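Local coordinates for protein purine nucleoside phosphorylase (Thermus thermophilus, PDB 1ODK) that probably catalyses the reversible phosphorolysis of purine nucleosides, splitting the glycosidic bond to give a free purine base and ribose 1-phosphate, at residues Gly11-Arg16 and Arg38-His43; Val17-Asp22 and Ile72-Leu77; Gly24-Ile29 and Val60-Met65; Glu76-Gly81 and Arg192-Gly197. One frame throughout, in Å; residues are numbered along the deposited sequence.

Contact 1 of 4, residues Gly11-Arg16 and Arg38-His43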
loop_
_atom_site.group_PDB
_atom_site.type_symbol
_atom_site.label_atom_id
_atom_site.label_comp_id
_atom_site.label_asym_id
_atom_site.label_seq_id
_atom_site.Cartn_x
_atom_site.Cartn_y
_atom_site.Cartn_z
ATOM N N GLY B 11 3.905 -32.446 -27.822
ATOM C CA GLY B 11 3.019 -33.529 -28.223
ATOM C C GLY B 11 2.409 -34.324 -27.077
ATOM O O GLY B 11 1.380 -34.977 -27.246
ATOM N N ASP B 12 3.036 -34.269 -25.907
ATOM C CA ASP B 12 2.556 -35.002 -24.735
ATOM C C ASP B 12 1.291 -34.450 -24.081
ATOM O O ASP B 12 0.504 -35.207 -23.518
ATOM C CB ASP B 12 3.635 -35.052 -23.651
ATOM C CG ASP B 12 4.852 -35.836 -24.067
ATOM O OD1 ASP B 12 4.694 -36.834 -24.801
ATOM O OD2 ASP B 12 5.967 -35.461 -23.641
ATOM N N VAL B 13 1.112 -33.136 -24.142
ATOM C CA VAL B 13 -0.024 -32.481 -23.499
ATOM C C VAL B 13 -1.200 -32.177 -24.419
ATOM O O VAL B 13 -1.025 -31.642 -25.509
ATOM C CB VAL B 13 0.440 -31.167 -22.827
ATOM C CG1 VAL B 13 -0.727 -30.485 -22.127
ATOM C CG2 VAL B 13 1.577 -31.471 -21.842
ATOM N N ALA B 14 -2.403 -32.509 -23.961
ATOM C CA ALA B 14 -3.612 -32.268 -24.740
ATOM C C ALA B 14 -4.061 -30.819 -24.597
ATOM O O ALA B 14 -3.588 -30.094 -23.721
ATOM C CB ALA B 14 -4.729 -33.200 -24.276
ATOM N N GLU B 15 -4.975 -30.396 -25.463
ATOM C CA GLU B 15 -5.484 -29.034 -25.394
ATOM C C GLU B 15 -6.320 -28.835 -24.135
ATOM O O GLU B 15 -6.347 -27.740 -23.570
ATOM C CB GLU B 15 -6.334 -28.714 -26.626
ATOM C CG GLU B 15 -5.530 -28.479 -27.887
ATOM C CD GLU B 15 -6.396 -28.031 -29.052
ATOM O OE1 GLU B 15 -5.829 -27.721 -30.121
ATOM O OE2 GLU B 15 -7.637 -27.987 -28.904
ATOM N N ARG B 16 -7.000 -29.896 -23.708
ATOM C CA ARG B 16 -7.849 -29.858 -22.521
ATOM C C ARG B 16 -7.105 -30.490 -21.354
ATOM O O ARG B 16 -6.645 -31.630 -21.447
ATOM C CB ARG B 16 -9.156 -30.608 -22.790
ATOM C CG ARG B 16 -9.943 -30.028 -23.955
ATOM C CD ARG B 16 -11.196 -30.830 -24.277
ATOM N NE ARG B 16 -11.967 -30.174 -25.331
ATOM C CZ ARG B 16 -11.574 -30.078 -26.597
ATOM N NH1 ARG B 16 -12.337 -29.451 -27.484
ATOM N NH2 ARG B 16 -10.428 -30.623 -26.982
ATOM N N ARG B 38 -0.991 -42.289 -19.883
ATOM C CA ARG B 38 0.465 -42.376 -19.860
ATOM C C ARG B 38 0.989 -41.173 -19.078
ATOM O O ARG B 38 0.528 -40.051 -19.281
ATOM C CB ARG B 38 1.046 -42.331 -21.277
ATOM C CG ARG B 38 0.338 -43.205 -22.300
ATOM C CD ARG B 38 0.240 -44.662 -21.869
ATOM N NE ARG B 38 1.538 -45.243 -21.532
ATOM C CZ ARG B 38 1.731 -46.533 -21.272
ATOM N NH1 ARG B 38 0.711 -47.382 -21.314
ATOM N NH2 ARG B 38 2.942 -46.974 -20.958
ATOM N N ARG B 39 1.943 -41.401 -18.181
ATOM C CA ARG B 39 2.510 -40.300 -17.411
ATOM C C ARG B 39 3.637 -39.679 -18.233
ATOM O O ARG B 39 4.644 -40.334 -18.508
ATOM C CB ARG B 39 3.046 -40.801 -16.066
ATOM C CG ARG B 39 3.393 -39.676 -15.092
ATOM C CD ARG B 39 3.594 -40.199 -13.677
ATOM N NE ARG B 39 4.839 -40.948 -13.528
ATOM C CZ ARG B 39 5.195 -41.588 -12.417
ATOM N NH1 ARG B 39 4.399 -41.578 -11.358
ATOM N NH2 ARG B 39 6.351 -42.235 -12.369
ATOM N N TYR B 40 3.468 -38.421 -18.633
ATOM C CA TYR B 40 4.486 -37.751 -19.432
ATOM C C TYR B 40 5.511 -36.991 -18.599
ATOM O O TYR B 40 6.515 -36.521 -19.129
ATOM C CB TYR B 40 3.833 -36.812 -20.452
ATOM C CG TYR B 40 2.974 -35.726 -19.845
ATOM C CD1 TYR B 40 3.544 -34.669 -19.134
ATOM C CD2 TYR B 40 1.585 -35.766 -19.970
ATOM C CE1 TYR B 40 2.753 -33.675 -18.561
ATOM C CE2 TYR B 40 0.786 -34.780 -19.404
ATOM C CZ TYR B 40 1.377 -33.738 -18.700
ATOM O OH TYR B 40 0.588 -32.759 -18.154
ATOM N N ASN B 41 5.267 -36.860 -17.299
ATOM C CA ASN B 41 6.215 -36.163 -16.436
ATOM C C ASN B 41 6.094 -36.553 -14.979
ATOM O O ASN B 41 4.995 -36.747 -14.466
ATOM C CB ASN B 41 6.040 -34.638 -16.526
ATOM C CG ASN B 41 6.990 -33.888 -15.589
ATOM O OD1 ASN B 41 8.189 -33.801 -15.849
ATOM N ND2 ASN B 41 6.453 -33.359 -14.488
ATOM N N ASP B 42 7.238 -36.673 -14.314
ATOM C CA ASP B 42 7.247 -36.970 -12.891
ATOM C C ASP B 42 8.311 -36.117 -12.199
ATOM O O ASP B 42 8.502 -36.206 -10.987
ATOM C CB ASP B 42 7.474 -38.468 -12.628
ATOM C CG ASP B 42 8.828 -38.959 -13.091
ATOM O OD1 ASP B 42 9.061 -40.180 -12.993
ATOM O OD2 ASP B 42 9.656 -38.144 -13.543
ATOM N N HIS B 43 8.986 -35.274 -12.976
ATOM C CA HIS B 43 10.013 -34.394 -12.422
ATOM C C HIS B 43 9.397 -33.504 -11.346
ATOM O O HIS B 43 8.286 -32.993 -11.515
ATOM C CB HIS B 43 10.623 -33.516 -13.514
ATOM C CG HIS B 43 11.753 -32.663 -13.027
ATOM N ND1 HIS B 43 11.692 -31.287 -13.001
ATOM C CD2 HIS B 43 12.960 -32.996 -12.509
ATOM C CE1 HIS B 43 12.811 -30.808 -12.486
ATOM N NE2 HIS B 43 13.596 -31.825 -12.180
HETATM O O HOH W 1 7.428 -37.083 -21.750
#
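The phenol of Tyr-40 receives a methyl of Val-13 over one of its faces, a CH-pi contact. Val-13 CG2 lies 4.2 Å from the centroid of the Tyr-40 ring, 22° off the normal and shifted toward the rim, so that the closest ring carbon is Tyr-40 CZ, 3.9 Å from Val-13 CG2. At the root of the same ring, Asp-12 and Tyr-40 run alongside with opposite senses, CB of Asp-12 3.7 Å from CB of Tyr-40, and the carboxylate is almost parallel to the ring plane. A water links the two residues, donating to Asp-12 OD2 at 2.9 Å and to Tyr-40 O at 2.8 Å. What sets the ring in place is chi1 of Tyr-40, 60°, which tucks CG between the backbone N and the carbonyl carbon, together with a hydrogen bond between its OH and Gln-61 OE1. His-9 N also binds Asp-12 OD2, and Thr-50 OG1 binds Asp-12 O. Tyr-40 and Asn-41 form a classic beta bulge opposite Gly-48, where strand 37-41 pairs with strand 48-53. The loop before strand 16-20 packs against Tyr-40 of this strand, and Leu-80, just after helix 67-79, also touches Val-13.

Contact 2 of 4, residues Val17-Asp22 and Ile72-Leu77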
loop_
_atom_site.group_PDB
_atom_site.type_symbol
_atom_site.label_atom_id
_atom_site.label_comp_id
_atom_site.label_asym_id
_atom_site.label_seq_id
_atom_site.Cartn_x
_atom_site.Cartn_y
_atom_site.Cartn_z
ATOM N N VAL B 17 -7.012 -29.761 -20.244
ATOM C CA VAL B 17 -6.267 -30.245 -19.085
ATOM C C VAL B 17 -6.954 -30.017 -17.741
ATOM O O VAL B 17 -7.523 -28.952 -17.511
ATOM C CB VAL B 17 -4.894 -29.526 -19.004
ATOM C CG1 VAL B 17 -3.989 -30.222 -17.996
ATOM C CG2 VAL B 17 -4.255 -29.454 -20.384
ATOM N N LEU B 18 -6.900 -31.015 -16.860
ATOM C CA LEU B 18 -7.452 -30.870 -15.514
ATOM C C LEU B 18 -6.236 -30.585 -14.630
ATOM O O LEU B 18 -5.168 -31.170 -14.833
ATOM C CB LEU B 18 -8.146 -32.147 -15.029
ATOM C CG LEU B 18 -9.417 -32.635 -15.737
ATOM C CD1 LEU B 18 -10.185 -33.551 -14.786
ATOM C CD2 LEU B 18 -10.289 -31.467 -16.152
ATOM N N LEU B 19 -6.401 -29.694 -13.654
ATOM C CA LEU B 19 -5.310 -29.313 -12.768
ATOM C C LEU B 19 -5.523 -29.615 -11.287
ATOM O O LEU B 19 -5.914 -28.732 -10.521
ATOM C CB LEU B 19 -5.027 -27.809 -12.914
ATOM C CG LEU B 19 -4.614 -27.290 -14.294
ATOM C CD1 LEU B 19 -4.530 -25.767 -14.284
ATOM C CD2 LEU B 19 -3.273 -27.890 -14.678
ATOM N N PRO B 20 -5.292 -30.866 -10.860
ATOM C CA PRO B 20 -5.485 -31.118 -9.430
ATOM C C PRO B 20 -4.219 -30.622 -8.724
ATOM O O PRO B 20 -3.184 -30.467 -9.364
ATOM C CB PRO B 20 -5.640 -32.635 -9.361
ATOM C CG PRO B 20 -4.780 -33.115 -10.508
ATOM C CD PRO B 20 -5.087 -32.120 -11.608
ATOM N N GLY B 21 -4.293 -30.350 -7.425
ATOM C CA GLY B 21 -3.101 -29.882 -6.730
ATOM C C GLY B 21 -2.248 -31.041 -6.237
ATOM O O GLY B 21 -1.017 -30.981 -6.221
ATOM N N ASP B 22 -2.928 -32.114 -5.857
ATOM C CA ASP B 22 -2.306 -33.322 -5.314
ATOM C C ASP B 22 -1.920 -34.355 -6.392
ATOM O O ASP B 22 -2.770 -34.816 -7.152
ATOM C CB ASP B 22 -3.296 -33.922 -4.310
ATOM C CG ASP B 22 -2.824 -35.223 -3.703
ATOM O OD1 ASP B 22 -1.708 -35.694 -4.016
ATOM O OD2 ASP B 22 -3.593 -35.777 -2.892
ATOM N N ILE B 72 3.739 -21.533 -12.220
ATOM C CA ILE B 72 4.838 -22.141 -12.957
ATOM C C ILE B 72 4.303 -23.256 -13.856
ATOM O O ILE B 72 4.695 -23.372 -15.017
ATOM C CB ILE B 72 5.881 -22.739 -11.993
ATOM C CG1 ILE B 72 6.763 -21.621 -11.432
ATOM C CG2 ILE B 72 6.710 -23.819 -12.707
ATOM C CD1 ILE B 72 7.656 -22.068 -10.282
ATOM N N VAL B 73 3.409 -24.077 -13.308
ATOM C CA VAL B 73 2.839 -25.193 -14.058
ATOM C C VAL B 73 1.941 -24.711 -15.196
ATOM O O VAL B 73 2.009 -25.232 -16.313
ATOM C CB VAL B 73 2.049 -26.142 -13.121
ATOM C CG1 VAL B 73 1.352 -27.239 -13.936
ATOM C CG2 VAL B 73 2.995 -26.774 -12.117
ATOM N N VAL B 74 1.114 -23.709 -14.920
ATOM C CA VAL B 74 0.222 -23.156 -15.937
ATOM C C VAL B 74 1.025 -22.513 -17.076
ATOM O O VAL B 74 0.756 -22.770 -18.249
ATOM C CB VAL B 74 -0.745 -22.110 -15.314
ATOM C CG1 VAL B 74 -1.523 -21.386 -16.402
ATOM C CG2 VAL B 74 -1.713 -22.806 -14.367
ATOM N N GLU B 75 2.011 -21.685 -16.735
ATOM C CA GLU B 75 2.840 -21.030 -17.749
ATOM C C GLU B 75 3.482 -22.067 -18.674
ATOM O O GLU B 75 3.506 -21.906 -19.896
ATOM C CB GLU B 75 3.941 -20.191 -17.080
ATOM C CG GLU B 75 3.436 -18.931 -16.367
ATOM C CD GLU B 75 3.307 -17.728 -17.294
ATOM O OE1 GLU B 75 2.999 -17.912 -18.491
ATOM O OE2 GLU B 75 3.499 -16.588 -16.821
ATOM N N GLU B 76 4.009 -23.135 -18.088
ATOM C CA GLU B 76 4.653 -24.169 -18.880
ATOM C C GLU B 76 3.647 -25.005 -19.673
ATOM O O GLU B 76 3.918 -25.381 -20.814
ATOM C CB GLU B 76 5.538 -25.030 -17.971
ATOM C CG GLU B 76 6.747 -24.235 -17.454
ATOM C CD GLU B 76 7.650 -25.013 -16.510
ATOM O OE1 GLU B 76 7.474 -26.242 -16.365
ATOM O OE2 GLU B 76 8.549 -24.384 -15.913
ATOM N N LEU B 77 2.480 -25.267 -19.090
ATOM C CA LEU B 77 1.442 -26.030 -19.780
ATOM C C LEU B 77 0.975 -25.301 -21.041
ATOM O O LEU B 77 0.717 -25.928 -22.070
ATOM C CB LEU B 77 0.237 -26.273 -18.861
ATOM C CG LEU B 77 0.375 -27.393 -17.828
ATOM C CD1 LEU B 77 -0.900 -27.479 -17.003
ATOM C CD2 LEU B 77 0.638 -28.723 -18.537
#
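Leu-19 and Leu-77 lie alongside one another with their side chains pointing in opposite senses, one leaving the strand and the other the helix. Their ends meet through Leu-19 CD2 and Leu-77 CD1 at 3.3 Å, shorter than normal van der Waals contact for carbons, so the exact separation is doubtful. The other branch of the strand leucine, CD1, turns to the neighbouring helical turn, where Val-74 CG2 is 4.1 Å from Leu-19 CD1; these two side chains stand nearly perpendicular. A chi1 of -60° sets CG of Leu-19 opposite the carbonyl carbon, and a chi2 of 174° then spreads the two methyls so that each addresses a different helix residue. Val-17, two residues earlier on the same face of the strand, adds its CG1 at 4.2 Å from Leu-77 CD1, so that this one methyl of the helix serves two strand residues.

The layout illustrates a beta-alpha-beta crossover that skips a strand. Helix 67-79 links strand 56-61 to strand 84-93, and strand 16-20 lies between those two, parallel to both; the helix therefore packs across the strand that its own connection passes over. The axes of strand 17-20 and helix 72-77 approach to 11.3 Å and run nearly antiparallel, at 166°. Leu-18 projects from the other face of the sheet, onto Val-225 and Leu-229 of helix 214-233, so strand 16-20 has helices on both of its faces. On the near side, Leu-185 of helix 182-192 touches both Leu-19 and Val-74.

Contact 3 of 4, residues Gly24-Ile29 and Val60-Met65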
loop_
_atom_site.group_PDB
_atom_site.type_symbol
_atom_site.label_atom_id
_atom_site.label_comp_id
_atom_site.label_asym_id
_atom_site.label_seq_id
_atom_site.Cartn_x
_atom_site.Cartn_y
_atom_site.Cartn_z
ATOM N N GLY B 24 -1.220 -37.436 -6.080
ATOM C CA GLY B 24 -1.890 -38.701 -5.846
ATOM C C GLY B 24 -3.282 -38.657 -6.451
ATOM O O GLY B 24 -3.822 -39.674 -6.889
ATOM N N ARG B 25 -3.870 -37.465 -6.470
ATOM C CA ARG B 25 -5.198 -37.283 -7.036
ATOM C C ARG B 25 -5.102 -37.305 -8.562
ATOM O O ARG B 25 -5.977 -37.847 -9.242
ATOM C CB ARG B 25 -5.792 -35.959 -6.548
ATOM C CG ARG B 25 -7.200 -35.666 -7.034
ATOM C CD ARG B 25 -7.844 -34.643 -6.115
ATOM N NE ARG B 25 -8.050 -35.199 -4.779
ATOM C CZ ARG B 25 -7.926 -34.512 -3.648
ATOM N NH1 ARG B 25 -7.588 -33.228 -3.679
ATOM N NH2 ARG B 25 -8.143 -35.111 -2.482
ATOM N N ALA B 26 -4.036 -36.717 -9.097
ATOM C CA ALA B 26 -3.835 -36.705 -10.543
ATOM C C ALA B 26 -3.772 -38.148 -11.042
ATOM O O ALA B 26 -4.407 -38.503 -12.038
ATOM C CB ALA B 26 -2.541 -35.981 -10.892
ATOM N N GLU B 27 -2.997 -38.973 -10.345
ATOM C CA GLU B 27 -2.846 -40.380 -10.711
ATOM C C GLU B 27 -4.192 -41.098 -10.670
ATOM O O GLU B 27 -4.538 -41.841 -11.589
ATOM C CB GLU B 27 -1.869 -41.069 -9.759
ATOM C CG GLU B 27 -1.708 -42.559 -10.005
ATOM C CD GLU B 27 -0.720 -43.194 -9.050
ATOM O OE1 GLU B 27 -0.924 -43.090 -7.821
ATOM O OE2 GLU B 27 0.262 -43.794 -9.530
ATOM N N TRP B 28 -4.948 -40.868 -9.600
ATOM C CA TRP B 28 -6.257 -41.491 -9.440
ATOM C C TRP B 28 -7.203 -41.099 -10.575
ATOM O O TRP B 28 -7.941 -41.936 -11.101
ATOM C CB TRP B 28 -6.877 -41.084 -8.103
ATOM C CG TRP B 28 -8.257 -41.608 -7.922
ATOM C CD1 TRP B 28 -8.615 -42.870 -7.552
ATOM C CD2 TRP B 28 -9.478 -40.892 -8.148
ATOM N NE1 TRP B 28 -9.988 -42.987 -7.534
ATOM C CE2 TRP B 28 -10.540 -41.786 -7.896
ATOM C CE3 TRP B 28 -9.776 -39.579 -8.542
ATOM C CZ2 TRP B 28 -11.883 -41.411 -8.024
ATOM C CZ3 TRP B 28 -11.111 -39.206 -8.668
ATOM C CH2 TRP B 28 -12.147 -40.121 -8.410
ATOM N N ILE B 29 -7.181 -39.823 -10.946
ATOM C CA ILE B 29 -8.038 -39.329 -12.018
ATOM C C ILE B 29 -7.687 -39.996 -13.346
ATOM O O ILE B 29 -8.561 -40.477 -14.064
ATOM C CB ILE B 29 -7.893 -37.797 -12.203
ATOM C CG1 ILE B 29 -8.415 -37.059 -10.969
ATOM C CG2 ILE B 29 -8.650 -37.347 -13.444
ATOM C CD1 ILE B 29 -8.121 -35.569 -11.008
ATOM N N VAL B 60 -3.999 -34.493 -17.335
ATOM C CA VAL B 60 -4.244 -34.261 -15.917
ATOM C C VAL B 60 -2.871 -33.901 -15.366
ATOM O O VAL B 60 -1.985 -34.755 -15.295
ATOM C CB VAL B 60 -4.764 -35.540 -15.220
ATOM C CG1 VAL B 60 -5.072 -35.250 -13.758
ATOM C CG2 VAL B 60 -6.001 -36.057 -15.937
ATOM N N GLN B 61 -2.700 -32.639 -14.982
ATOM C CA GLN B 61 -1.414 -32.149 -14.496
ATOM C C GLN B 61 -1.406 -31.619 -13.065
ATOM O O GLN B 61 -2.163 -30.717 -12.721
ATOM C CB GLN B 61 -0.907 -31.050 -15.438
ATOM C CG GLN B 61 0.394 -30.370 -14.997
ATOM C CD GLN B 61 1.570 -31.328 -14.968
ATOM O OE1 GLN B 61 1.889 -31.958 -15.972
ATOM N NE2 GLN B 61 2.228 -31.437 -13.813
ATOM N N THR B 62 -0.522 -32.183 -12.249
ATOM C CA THR B 62 -0.362 -31.782 -10.854
ATOM C C THR B 62 0.167 -30.349 -10.812
ATOM O O THR B 62 1.088 -30.012 -11.553
ATOM C CB THR B 62 0.665 -32.692 -10.151
ATOM O OG1 THR B 62 0.211 -34.048 -10.198
ATOM C CG2 THR B 62 0.871 -32.260 -8.707
ATOM N N THR B 63 -0.403 -29.511 -9.947
ATOM C CA THR B 63 0.049 -28.120 -9.838
ATOM C C THR B 63 0.869 -27.847 -8.574
ATOM O O THR B 63 1.634 -26.885 -8.521
ATOM C CB THR B 63 -1.126 -27.132 -9.777
ATOM O OG1 THR B 63 -1.837 -27.338 -8.552
ATOM C CG2 THR B 63 -2.075 -27.323 -10.957
ATOM N N GLY B 64 0.707 -28.686 -7.559
ATOM C CA GLY B 64 1.394 -28.444 -6.302
ATOM C C GLY B 64 0.481 -27.497 -5.531
ATOM O O GLY B 64 -0.619 -27.197 -6.000
ATOM N N MET B 65 0.910 -27.019 -4.368
ATOM C CA MET B 65 0.082 -26.114 -3.575
ATOM C C MET B 65 0.569 -24.677 -3.667
ATOM O O MET B 65 1.774 -24.420 -3.624
ATOM C CB MET B 65 0.091 -26.537 -2.102
ATOM C CG MET B 65 -0.285 -27.991 -1.864
ATOM S SD MET B 65 -0.201 -28.407 -0.112
ATOM C CE MET B 65 1.539 -28.605 0.119
#
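Residues 24-29 of helix 23-33 come down on the end of strand 56-61 with Ala-26 nearest, its CA 5.9 Å from the CA of Val-60, a separation that the small alanine side chain permits. Val-60 supplies most of the strand's surface. Its CG1, placed opposite the backbone N by a chi1 of -177°, presses against the helix backbone as well as the methyl: it is 3.7 Å from Ala-26 O and 3.9 Å from Ala-26 CB. The second branch of Val-60, CG2, turns to the next residue on that helical face, lying 3.9 Å from Ile-29 CG2; Ile-29 CD1, at the end of the extended arm, reaches CG1 of Val-60 at 4.1 Å, so the valine fork sits against both branches of the isoleucine.

Beyond the strand, Ala-26 CB also meets a hydroxyl, Thr-62 OG1, at 3.4 Å. Pro-20 of the adjoining strand 16-20 packs on Ala-26 and Val-60. Gln-61, pointing to the opposite side, folds its amide back onto its own chain, NE2 donating to Thr-62 O at 2.9 Å in the carbonyl plane and almost straight, 170°. The chemistry between helix and strand is thus van der Waals packing, mostly of methyl groups, in a buried layer of this alpha-beta fold, while nearby polar groups bond elsewhere: Thr-62 OG1 with Trp-47 O, and the Gln-61 amide also with Leu-46 O and Tyr-40 OH.

Contact 4 of 4, residues Glu76-Gly81 and Arg192-Gly197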
loop_
_atom_site.group_PDB
_atom_site.type_symbol
_atom_site.label_atom_id
_atom_site.label_comp_id
_atom_site.label_asym_id
_atom_site.label_seq_id
_atom_site.Cartn_x
_atom_site.Cartn_y
_atom_site.Cartn_z
ATOM N N GLU B 76 4.009 -23.135 -18.088
ATOM C CA GLU B 76 4.653 -24.169 -18.880
ATOM C C GLU B 76 3.647 -25.005 -19.673
ATOM O O GLU B 76 3.918 -25.381 -20.814
ATOM C CB GLU B 76 5.538 -25.030 -17.971
ATOM C CG GLU B 76 6.747 -24.235 -17.454
ATOM C CD GLU B 76 7.650 -25.013 -16.510
ATOM O OE1 GLU B 76 7.474 -26.242 -16.365
ATOM O OE2 GLU B 76 8.549 -24.384 -15.913
ATOM N N LEU B 77 2.480 -25.267 -19.090
ATOM C CA LEU B 77 1.442 -26.030 -19.780
ATOM C C LEU B 77 0.975 -25.301 -21.041
ATOM O O LEU B 77 0.717 -25.928 -22.070
ATOM C CB LEU B 77 0.237 -26.273 -18.861
ATOM C CG LEU B 77 0.375 -27.393 -17.828
ATOM C CD1 LEU B 77 -0.900 -27.479 -17.003
ATOM C CD2 LEU B 77 0.638 -28.723 -18.537
ATOM N N VAL B 78 0.866 -23.976 -20.955
ATOM C CA VAL B 78 0.442 -23.173 -22.094
ATOM C C VAL B 78 1.485 -23.273 -23.206
ATOM O O VAL B 78 1.141 -23.364 -24.388
ATOM C CB VAL B 78 0.239 -21.691 -21.699
ATOM C CG1 VAL B 78 0.067 -20.829 -22.948
ATOM C CG2 VAL B 78 -0.991 -21.561 -20.815
ATOM N N ARG B 79 2.758 -23.264 -22.823
ATOM C CA ARG B 79 3.832 -23.386 -23.797
ATOM C C ARG B 79 3.770 -24.767 -24.444
ATOM O O ARG B 79 4.161 -24.939 -25.594
ATOM C CB ARG B 79 5.197 -23.194 -23.128
ATOM C CG ARG B 79 5.542 -21.749 -22.797
ATOM C CD ARG B 79 5.435 -20.867 -24.034
ATOM N NE ARG B 79 6.486 -19.852 -24.097
ATOM C CZ ARG B 79 7.762 -20.112 -24.372
ATOM N NH1 ARG B 79 8.156 -21.358 -24.610
ATOM N NH2 ARG B 79 8.645 -19.124 -24.421
ATOM N N LEU B 80 3.262 -25.743 -23.697
ATOM C CA LEU B 80 3.151 -27.111 -24.188
ATOM C C LEU B 80 1.889 -27.356 -25.012
ATOM O O LEU B 80 1.656 -28.472 -25.472
ATOM C CB LEU B 80 3.210 -28.097 -23.013
ATOM C CG LEU B 80 4.575 -28.214 -22.326
ATOM C CD1 LEU B 80 4.462 -29.018 -21.036
ATOM C CD2 LEU B 80 5.565 -28.869 -23.290
ATOM N N GLY B 81 1.071 -26.321 -25.184
ATOM C CA GLY B 81 -0.135 -26.464 -25.980
ATOM C C GLY B 81 -1.470 -26.516 -25.258
ATOM O O GLY B 81 -2.505 -26.713 -25.903
ATOM N N ARG B 192 -2.445 -15.004 -21.025
ATOM C CA ARG B 192 -1.937 -15.894 -22.058
ATOM C C ARG B 192 -2.955 -16.265 -23.125
ATOM O O ARG B 192 -2.644 -17.011 -24.052
ATOM C CB ARG B 192 -1.378 -17.164 -21.410
ATOM C CG ARG B 192 -0.346 -16.893 -20.310
ATOM C CD ARG B 192 0.790 -15.986 -20.792
ATOM N NE ARG B 192 1.723 -15.692 -19.709
ATOM C CZ ARG B 192 2.365 -14.539 -19.554
ATOM N NH1 ARG B 192 3.188 -14.379 -18.527
ATOM N NH2 ARG B 192 2.186 -13.544 -20.417
ATOM N N GLY B 193 -4.170 -15.752 -22.988
ATOM C CA GLY B 193 -5.206 -16.033 -23.966
ATOM C C GLY B 193 -5.702 -17.467 -24.026
ATOM O O GLY B 193 -5.925 -18.000 -25.110
ATOM N N VAL B 194 -5.862 -18.105 -22.871
ATOM C CA VAL B 194 -6.369 -19.471 -22.835
ATOM C C VAL B 194 -7.612 -19.495 -21.950
ATOM O O VAL B 194 -7.859 -18.558 -21.196
ATOM C CB VAL B 194 -5.307 -20.481 -22.310
ATOM C CG1 VAL B 194 -4.202 -20.654 -23.343
ATOM C CG2 VAL B 194 -4.717 -20.009 -20.987
ATOM N N ARG B 195 -8.395 -20.561 -22.052
ATOM C CA ARG B 195 -9.626 -20.677 -21.282
ATOM C C ARG B 195 -9.431 -21.469 -20.005
ATOM O O ARG B 195 -9.004 -22.623 -20.044
ATOM C CB ARG B 195 -10.701 -21.331 -22.143
ATOM C CG ARG B 195 -10.986 -20.558 -23.418
ATOM C CD ARG B 195 -12.064 -21.227 -24.259
ATOM N NE ARG B 195 -12.548 -20.327 -25.301
ATOM C CZ ARG B 195 -13.556 -20.602 -26.122
ATOM N NH1 ARG B 195 -14.194 -21.763 -26.026
ATOM N NH2 ARG B 195 -13.931 -19.713 -27.034
ATOM N N THR B 196 -9.757 -20.845 -18.876
ATOM C CA THR B 196 -9.604 -21.488 -17.579
ATOM C C THR B 196 -10.898 -21.555 -16.783
ATOM O O THR B 196 -11.889 -20.905 -17.107
ATOM C CB THR B 196 -8.548 -20.754 -16.716
ATOM O OG1 THR B 196 -9.007 -19.429 -16.421
ATOM C CG2 THR B 196 -7.222 -20.659 -17.465
ATOM N N GLY B 197 -10.869 -22.353 -15.726
ATOM C CA GLY B 197 -12.023 -22.509 -14.871
ATOM C C GLY B 197 -11.595 -23.253 -13.627
ATOM O O GLY B 197 -10.488 -23.794 -13.565
#
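Two helix ends closed by Schellman motifs frame this contact, one at Gly-81 and one at Gly-193, and the valines near them touch. Val-78 lies in the last turn of helix 67-79, and its CG2 is 4.0 Å from Val-194 CG2 and 4.2 Å from Val-194 CG1, so one methyl rests against both branches of the other valine. In Val-78 a chi1 of 169° puts CG1 opposite the backbone N and CG2 opposite the carbonyl carbon, where CG2 meets Val-194. On the other branch, Val-78 CG1 approaches the base of an arginine, Arg-192 CB, at 4.2 Å. The guanidinium itself leads off elsewhere: its NH1 forms a salt bridge with Glu-75 OE2, about one turn earlier on the same helix as Val-78.

In the fold, these ends come together where two helices reach the sheet. Helix 182-192 stops at Gly-193, whose positive phi lets Gly-193 N return to Arg-190 O and Val-194 N to Gly-189 O, and the chain then enters strand 195-205, parallel to strand 84-93. Helix 67-79 stops similarly, Gly-81 N bonding to Val-78 O at 3.1 Å, before strand 84-93 begins. Leu-85 of that strand touches Leu-77 and Val-194. Backbone bonds join Arg-195 to Arg-83 and Leu-85.

Helix 67-79 carries contacts 2 and 4, whose centres are 9 Å apart: its Leu-77 faces strand 16-20, its Val-78 the entry to strand 195-205, and Glu-75 OE2 grips Arg-192 NH1 at 2.8 Å. Contact 3 is nested within the loop closed by contact 2, and their strands are neighbours in the sheet, Leu-18 O lying 2.9 Å from Gln-61 N. Contact 1 joins through Tyr-40, whose OH is 2.7 Å from Gln-61 OE1 and 4.1 Å from Leu-77 CD2. Contacts 3 and 4 lie farthest apart, about 17 Å between centres. The group also borders a second subunit, where Tyr-160 OH of that subunit bonds Glu-76 OE2.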